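Local coordinates for frutapin (Artocarpus altilis, PDB 5KRP), which binds carbohydrates as a breadfruit lectin of the jacalin-related family, probably recognising mannose-type sugars, at residues W11-G15 and R93-V97; E74-V80 and F102-R108. Residues are numbered along the deposited sequence.

Interaction 1: residues W11-G15 and R93-V97; sequences WGGPG and RTPVV
Two chain pieces from different sheets of the same domain meet here. Trp11-Gly15 runs off the end of strand 6-12 into a loop, while Arg93-Val97 leads from a loop into strand 95-104. Their end-to-end directions, taken from CA 11 to 15 and CA 94 to 97, lie 139° apart. Gly13 sits opposite Pro95 (CA to CA 4.5 Å) and Gly12 opposite Val96 (5.1 Å).

Thr94 is the first residue of the second segment to make contact, pointing toward the loop with chi1 t. Its OG1 lies 3.6 Å from Pro14 CD and donates to a water (2.7 Å). That water also accepts from Gly15 N (2.9 Å) and donates to Pro95 O (2.8 Å), so one molecule ties the two backbones together. Pro95 lays its CD 4.3 Å from Pro14 CD, and its O is 3.2 Å from Gly13 CA in a CA-H...O contact; a CB on Gly13 would collide with that oxygen. Val96 turns away and packs on Asp142 and Leu140. Val97 (chi1 t) brings CG2 to 3.8 Å from Trp11 O. Next to it, Gly12, at phi/psi 131/-165, has a backbone that calls for glycine.

Trp11 (chi1 m) sends its indole away from this contact, to stack with Phe121 and hydrogen-bond through NE1 to Asn122 O of the second subunit. A glycerol, probably from the crystallisation liquor, lies by the Thr94 side chain. This glycine-rich bend beside a loop from another sheet, close to Asp142, is typical of the end of the jacalin-type beta-prism where relatives bind sugar, and probably serves the same purpose here.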
loop_
_atom_site.group_PDB
_atom_site.type_symbol
_atom_site.label_atom_id
_atom_site.label_comp_id
_atom_site.label_asym_id
_atom_site.label_seq_id
_atom_site.Cartn_x
_atom_site.Cartn_y
_atom_site.Cartn_z
ATOM N N TRP A 11 -3.406 21.511 5.153
ATOM C CA TRP A 11 -3.693 22.848 4.593
ATOM C C TRP A 11 -4.219 23.699 5.739
ATOM O O TRP A 11 -5.126 23.277 6.459
ATOM C CB TRP A 11 -4.752 22.763 3.489
ATOM C CG TRP A 11 -4.166 22.037 2.245
ATOM C CD1 TRP A 11 -3.447 22.562 1.235
ATOM C CD2 TRP A 11 -4.317 20.635 1.941
ATOM N NE1 TRP A 11 -3.151 21.594 0.286
ATOM C CE2 TRP A 11 -3.658 20.398 0.701
ATOM C CE3 TRP A 11 -4.941 19.581 2.594
ATOM C CZ2 TRP A 11 -3.603 19.111 0.097
ATOM C CZ3 TRP A 11 -4.893 18.288 2.033
ATOM C CH2 TRP A 11 -4.220 18.077 0.764
ATOM N N GLY A 12 -3.621 24.876 5.933
ATOM C CA GLY A 12 -4.036 25.793 6.998
ATOM C C GLY A 12 -2.818 26.249 7.761
ATOM O O GLY A 12 -1.674 26.106 7.290
ATOM N N GLY A 13 -3.032 26.830 8.934
ATOM C CA GLY A 13 -1.892 27.432 9.666
ATOM C C GLY A 13 -1.345 26.522 10.721
ATOM O O GLY A 13 -1.781 25.388 10.898
ATOM N N PRO A 14 -0.340 26.997 11.465
ATOM C CA PRO A 14 0.415 26.222 12.377
ATOM C C PRO A 14 -0.095 26.200 13.832
ATOM O O PRO A 14 0.490 25.514 14.664
ATOM C CB PRO A 14 1.805 26.842 12.252
ATOM C CG PRO A 14 1.512 28.302 12.111
ATOM C CD PRO A 14 0.208 28.349 11.317
ATOM N N GLY A 15 -1.081 26.980 14.177
ATOM C CA GLY A 15 -1.465 27.086 15.560
ATOM C C GLY A 15 -2.438 26.030 16.012
ATOM O O GLY A 15 -2.860 25.204 15.245
ATOM N N ARG A 93 -3.124 36.726 14.241
ATOM C CA ARG A 93 -3.521 36.699 12.842
ATOM C C ARG A 93 -3.083 35.354 12.106
ATOM O O ARG A 93 -2.573 35.326 10.983
ATOM C CB ARG A 93 -2.973 37.906 12.133
ATOM C CG ARG A 93 -3.911 38.269 11.023
ATOM C CD ARG A 93 -3.743 39.687 10.547
ATOM N NE ARG A 93 -4.227 39.781 9.177
ATOM C CZ ARG A 93 -3.583 39.301 8.109
ATOM N NH1 ARG A 93 -2.406 38.659 8.234
ATOM N NH2 ARG A 93 -4.132 39.457 6.898
ATOM N N THR A 94 -3.267 34.243 12.772
ATOM C CA THR A 94 -2.745 32.978 12.215
ATOM C C THR A 94 -3.751 32.453 11.088
ATOM O O THR A 94 -4.959 32.610 11.269
ATOM C CB THR A 94 -2.537 32.016 13.327
ATOM O OG1 THR A 94 -1.711 30.975 12.840
ATOM C CG2 THR A 94 -3.845 31.498 13.923
ATOM N N PRO A 95 -3.255 31.892 9.992
ATOM C CA PRO A 95 -4.171 31.252 9.020
ATOM C C PRO A 95 -4.934 30.072 9.639
ATOM O O PRO A 95 -4.386 29.277 10.377
ATOM C CB PRO A 95 -3.237 30.775 7.912
ATOM C CG PRO A 95 -1.962 31.598 8.095
ATOM C CD PRO A 95 -1.840 31.712 9.535
ATOM N N VAL A 96 -6.208 30.005 9.305
ATOM C CA VAL A 96 -7.093 28.917 9.644
ATOM C C VAL A 96 -7.883 28.436 8.433
ATOM O O VAL A 96 -7.853 29.022 7.340
ATOM C CB VAL A 96 -8.095 29.320 10.795
ATOM C CG1 VAL A 96 -7.374 29.837 11.991
ATOM C CG2 VAL A 96 -9.118 30.331 10.324
ATOM N N VAL A 97 -8.625 27.342 8.624
ATOM C CA VAL A 97 -9.480 26.826 7.563
ATOM C C VAL A 97 -10.794 27.583 7.582
ATOM O O VAL A 97 -11.552 27.454 8.533
ATOM C CB VAL A 97 -9.781 25.307 7.747
ATOM C CG1 VAL A 97 -10.694 24.804 6.644
ATOM C CG2 VAL A 97 -8.458 24.515 7.838
HETATM O O HOH W 1 -3.044 28.607 12.699
#

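Interaction 2: residues E74-V80 and F102-R108; sequences EEFLVSV and FKTNKGR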
loop_
_atom_site.group_PDB
_atom_site.type_symbol
_atom_site.label_atom_id
_atom_site.label_comp_id
_atom_site.label_asym_id
_atom_site.label_seq_id
_atom_site.Cartn_x
_atom_site.Cartn_y
_atom_site.Cartn_z
ATOM N N GLU A 74 -20.823 2.277 -0.642
ATOM C CA GLU A 74 -20.864 2.531 -2.090
ATOM C C GLU A 74 -20.456 3.986 -2.462
ATOM O O GLU A 74 -19.962 4.215 -3.577
ATOM C CB GLU A 74 -22.252 2.307 -2.683
ATOM C CG GLU A 74 -22.774 0.899 -2.610
ATOM C CD GLU A 74 -23.220 0.493 -1.194
ATOM O OE1 GLU A 74 -23.614 1.406 -0.365
ATOM O OE2 GLU A 74 -23.140 -0.747 -0.932
ATOM N N GLU A 75 -20.767 4.914 -1.565
ATOM C CA GLU A 75 -20.465 6.354 -1.764
ATOM C C GLU A 75 -19.289 6.746 -0.872
ATOM O O GLU A 75 -19.287 6.425 0.313
ATOM C CB GLU A 75 -21.675 7.221 -1.471
ATOM C CG GLU A 75 -21.434 8.716 -1.737
ATOM C CD GLU A 75 -22.594 9.632 -1.350
ATOM O OE1 GLU A 75 -23.230 9.412 -0.302
ATOM O OE2 GLU A 75 -22.832 10.570 -2.121
ATOM N N PHE A 76 -18.316 7.431 -1.476
ATOM C CA PHE A 76 -17.127 7.855 -0.733
ATOM C C PHE A 76 -16.583 9.130 -1.378
ATOM O O PHE A 76 -16.924 9.497 -2.531
ATOM C CB PHE A 76 -16.064 6.732 -0.791
ATOM C CG PHE A 76 -15.822 6.201 -2.157
ATOM C CD1 PHE A 76 -14.954 6.825 -3.031
ATOM C CD2 PHE A 76 -16.450 5.011 -2.583
ATOM C CE1 PHE A 76 -14.702 6.324 -4.308
ATOM C CE2 PHE A 76 -16.219 4.518 -3.881
ATOM C CZ PHE A 76 -15.389 5.176 -4.746
ATOM N N LEU A 77 -15.722 9.799 -0.641
ATOM C CA LEU A 77 -15.164 11.084 -1.082
ATOM C C LEU A 77 -14.225 10.925 -2.260
ATOM O O LEU A 77 -13.436 9.956 -2.275
ATOM C CB LEU A 77 -14.378 11.718 0.071
ATOM C CG LEU A 77 -15.144 12.108 1.309
ATOM C CD1 LEU A 77 -14.096 12.603 2.362
ATOM C CD2 LEU A 77 -16.141 13.159 0.853
ATOM N N VAL A 78 -14.353 11.796 -3.247
ATOM C CA VAL A 78 -13.417 11.956 -4.383
ATOM C C VAL A 78 -12.685 13.300 -4.381
ATOM O O VAL A 78 -11.760 13.539 -5.164
ATOM C CB VAL A 78 -14.067 11.661 -5.739
ATOM C CG1 VAL A 78 -14.517 10.226 -5.814
ATOM C CG2 VAL A 78 -15.256 12.554 -5.992
ATOM N N SER A 79 -13.094 14.246 -3.527
ATOM C CA SER A 79 -12.510 15.602 -3.525
ATOM C C SER A 79 -12.688 16.199 -2.155
ATOM O O SER A 79 -13.795 16.153 -1.555
ATOM C CB SER A 79 -13.193 16.552 -4.528
ATOM O OG SER A 79 -12.602 17.856 -4.402
ATOM N N VAL A 80 -11.621 16.762 -1.621
ATOM C CA VAL A 80 -11.662 17.629 -0.461
ATOM C C VAL A 80 -11.099 18.947 -0.953
ATOM O O VAL A 80 -10.015 18.961 -1.517
ATOM C CB VAL A 80 -10.791 17.078 0.703
ATOM C CG1 VAL A 80 -10.827 18.042 1.909
ATOM C CG2 VAL A 80 -11.314 15.719 1.142
ATOM N N PHE A 102 -16.863 19.098 0.034
ATOM C CA PHE A 102 -16.607 17.643 -0.158
ATOM C C PHE A 102 -17.424 17.218 -1.340
ATOM O O PHE A 102 -18.610 17.596 -1.440
ATOM C CB PHE A 102 -17.097 16.880 1.044
ATOM C CG PHE A 102 -16.355 17.149 2.278
ATOM C CD1 PHE A 102 -15.105 16.638 2.463
ATOM C CD2 PHE A 102 -16.887 18.007 3.266
ATOM C CE1 PHE A 102 -14.399 16.917 3.624
ATOM C CE2 PHE A 102 -16.147 18.349 4.417
ATOM C CZ PHE A 102 -14.902 17.773 4.618
ATOM N N LYS A 103 -16.804 16.479 -2.227
ATOM C CA LYS A 103 -17.548 15.868 -3.358
ATOM C C LYS A 103 -17.447 14.355 -3.285
ATOM O O LYS A 103 -16.440 13.825 -2.796
ATOM C CB LYS A 103 -16.978 16.310 -4.672
ATOM C CG LYS A 103 -17.107 17.812 -4.854
ATOM C CD LYS A 103 -16.946 18.207 -6.312
ATOM C CE LYS A 103 -16.862 19.728 -6.427
ATOM N NZ LYS A 103 -16.389 20.125 -7.795
ATOM N N THR A 104 -18.508 13.651 -3.716
ATOM C CA THR A 104 -18.496 12.172 -3.736
ATOM C C THR A 104 -18.547 11.529 -5.129
ATOM O O THR A 104 -18.931 12.157 -6.152
ATOM C CB THR A 104 -19.613 11.564 -2.872
ATOM O OG1 THR A 104 -20.834 11.590 -3.618
ATOM C CG2 THR A 104 -19.798 12.300 -1.549
ATOM N N ASN A 105 -18.132 10.249 -5.173
ATOM C CA ASN A 105 -18.184 9.435 -6.397
ATOM C C ASN A 105 -19.609 9.310 -6.997
ATOM O O ASN A 105 -19.755 8.990 -8.162
ATOM C CB ASN A 105 -17.567 8.054 -6.156
ATOM C CG ASN A 105 -18.377 7.228 -5.238
ATOM O OD1 ASN A 105 -18.910 7.714 -4.249
ATOM N ND2 ASN A 105 -18.519 5.939 -5.563
ATOM N N LYS A 106 -20.604 9.558 -6.191
ATOM C CA LYS A 106 -22.003 9.552 -6.627
ATOM C C LYS A 106 -22.453 10.903 -7.149
ATOM O O LYS A 106 -23.643 11.082 -7.473
ATOM C CB LYS A 106 -22.909 9.096 -5.493
ATOM C CG LYS A 106 -22.745 7.651 -5.045
ATOM C CD LYS A 106 -22.871 6.624 -6.175
ATOM C CE LYS A 106 -23.033 5.224 -5.598
ATOM N NZ LYS A 106 -23.133 4.231 -6.689
ATOM N N GLY A 107 -21.532 11.854 -7.266
ATOM C CA GLY A 107 -21.877 13.200 -7.741
ATOM C C GLY A 107 -22.589 14.110 -6.738
ATOM O O GLY A 107 -23.236 15.074 -7.168
ATOM N N ARG A 108 -22.524 13.847 -5.435
ATOM C CA ARG A 108 -23.115 14.754 -4.422
ATOM C C ARG A 108 -22.000 15.711 -3.949
ATOM O O ARG A 108 -20.831 15.308 -3.824
ATOM C CB ARG A 108 -23.721 14.045 -3.221
ATOM C CG ARG A 108 -24.978 13.166 -3.455
ATOM C CD ARG A 108 -25.076 12.089 -2.342
ATOM N NE ARG A 108 -25.998 12.393 -1.330
ATOM C CZ ARG A 108 -26.033 11.938 -0.070
ATOM N NH1 ARG A 108 -25.158 11.067 0.502
ATOM N NH2 ARG A 108 -27.002 12.445 0.678
#
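A classic beta bulge interrupts the antiparallel hairpin of strands 77-86 and 95-104, part of one sheet of the jacalin-type beta-prism. Val78 and Ser79 both face Lys103: Lys103 O accepts from Val78 N at 2.9 Å and, weakly, from Ser79 N at 3.5 Å, while Lys103 N returns a bond to Ser79 O (3.1 Å). Beyond the bulge, Val80 and Phe102 form a non-hydrogen-bonded pair on one face. Phe102 CB also meets Leu77 CD2 at 3.8 Å, and its side chain packs on Ile30 and Leu32.

Toward the other end, a type I turn runs from Thr104 to Gly107. Asn105 fastens it to Glu74-Phe76, the loop that leads into strand 77-86. Its side-chain amide acts like an extra backbone unit, ND2 donating to Glu74 O (3.0 Å) and OD1 accepting from Phe76 N (2.8 Å); its backbone N donates to Phe76 O (3.0 Å). Asn105 CB sits over the Phe76 ring in a CH-pi contact. Glu75, which also accepts from Gln71 N, makes a salt bridge from OE1 to Arg108 NH1 at 2.7 Å.

How the interactions relate
Strand 95-104 links the two sites: interaction 1 lies at its start and interaction 2 at its finish, on opposite sides of the chain's centre with their own centres about 26 Å apart. Both are partly buried, yet they join different things. Interaction 1 brings the loop after strand 6-12 up to a strand of another sheet, where a bridging water and close glycine backbone feature, burying 214 Å². Interaction 2 stays within one sheet, between neighbouring strands and their adjoining turns; direct hydrogen bonds and a salt bridge hold it, apolar packing backs it, and 650 Å² is buried. Subunit contacts differ as well: Trp11 meets the second subunit, Glu74 the third.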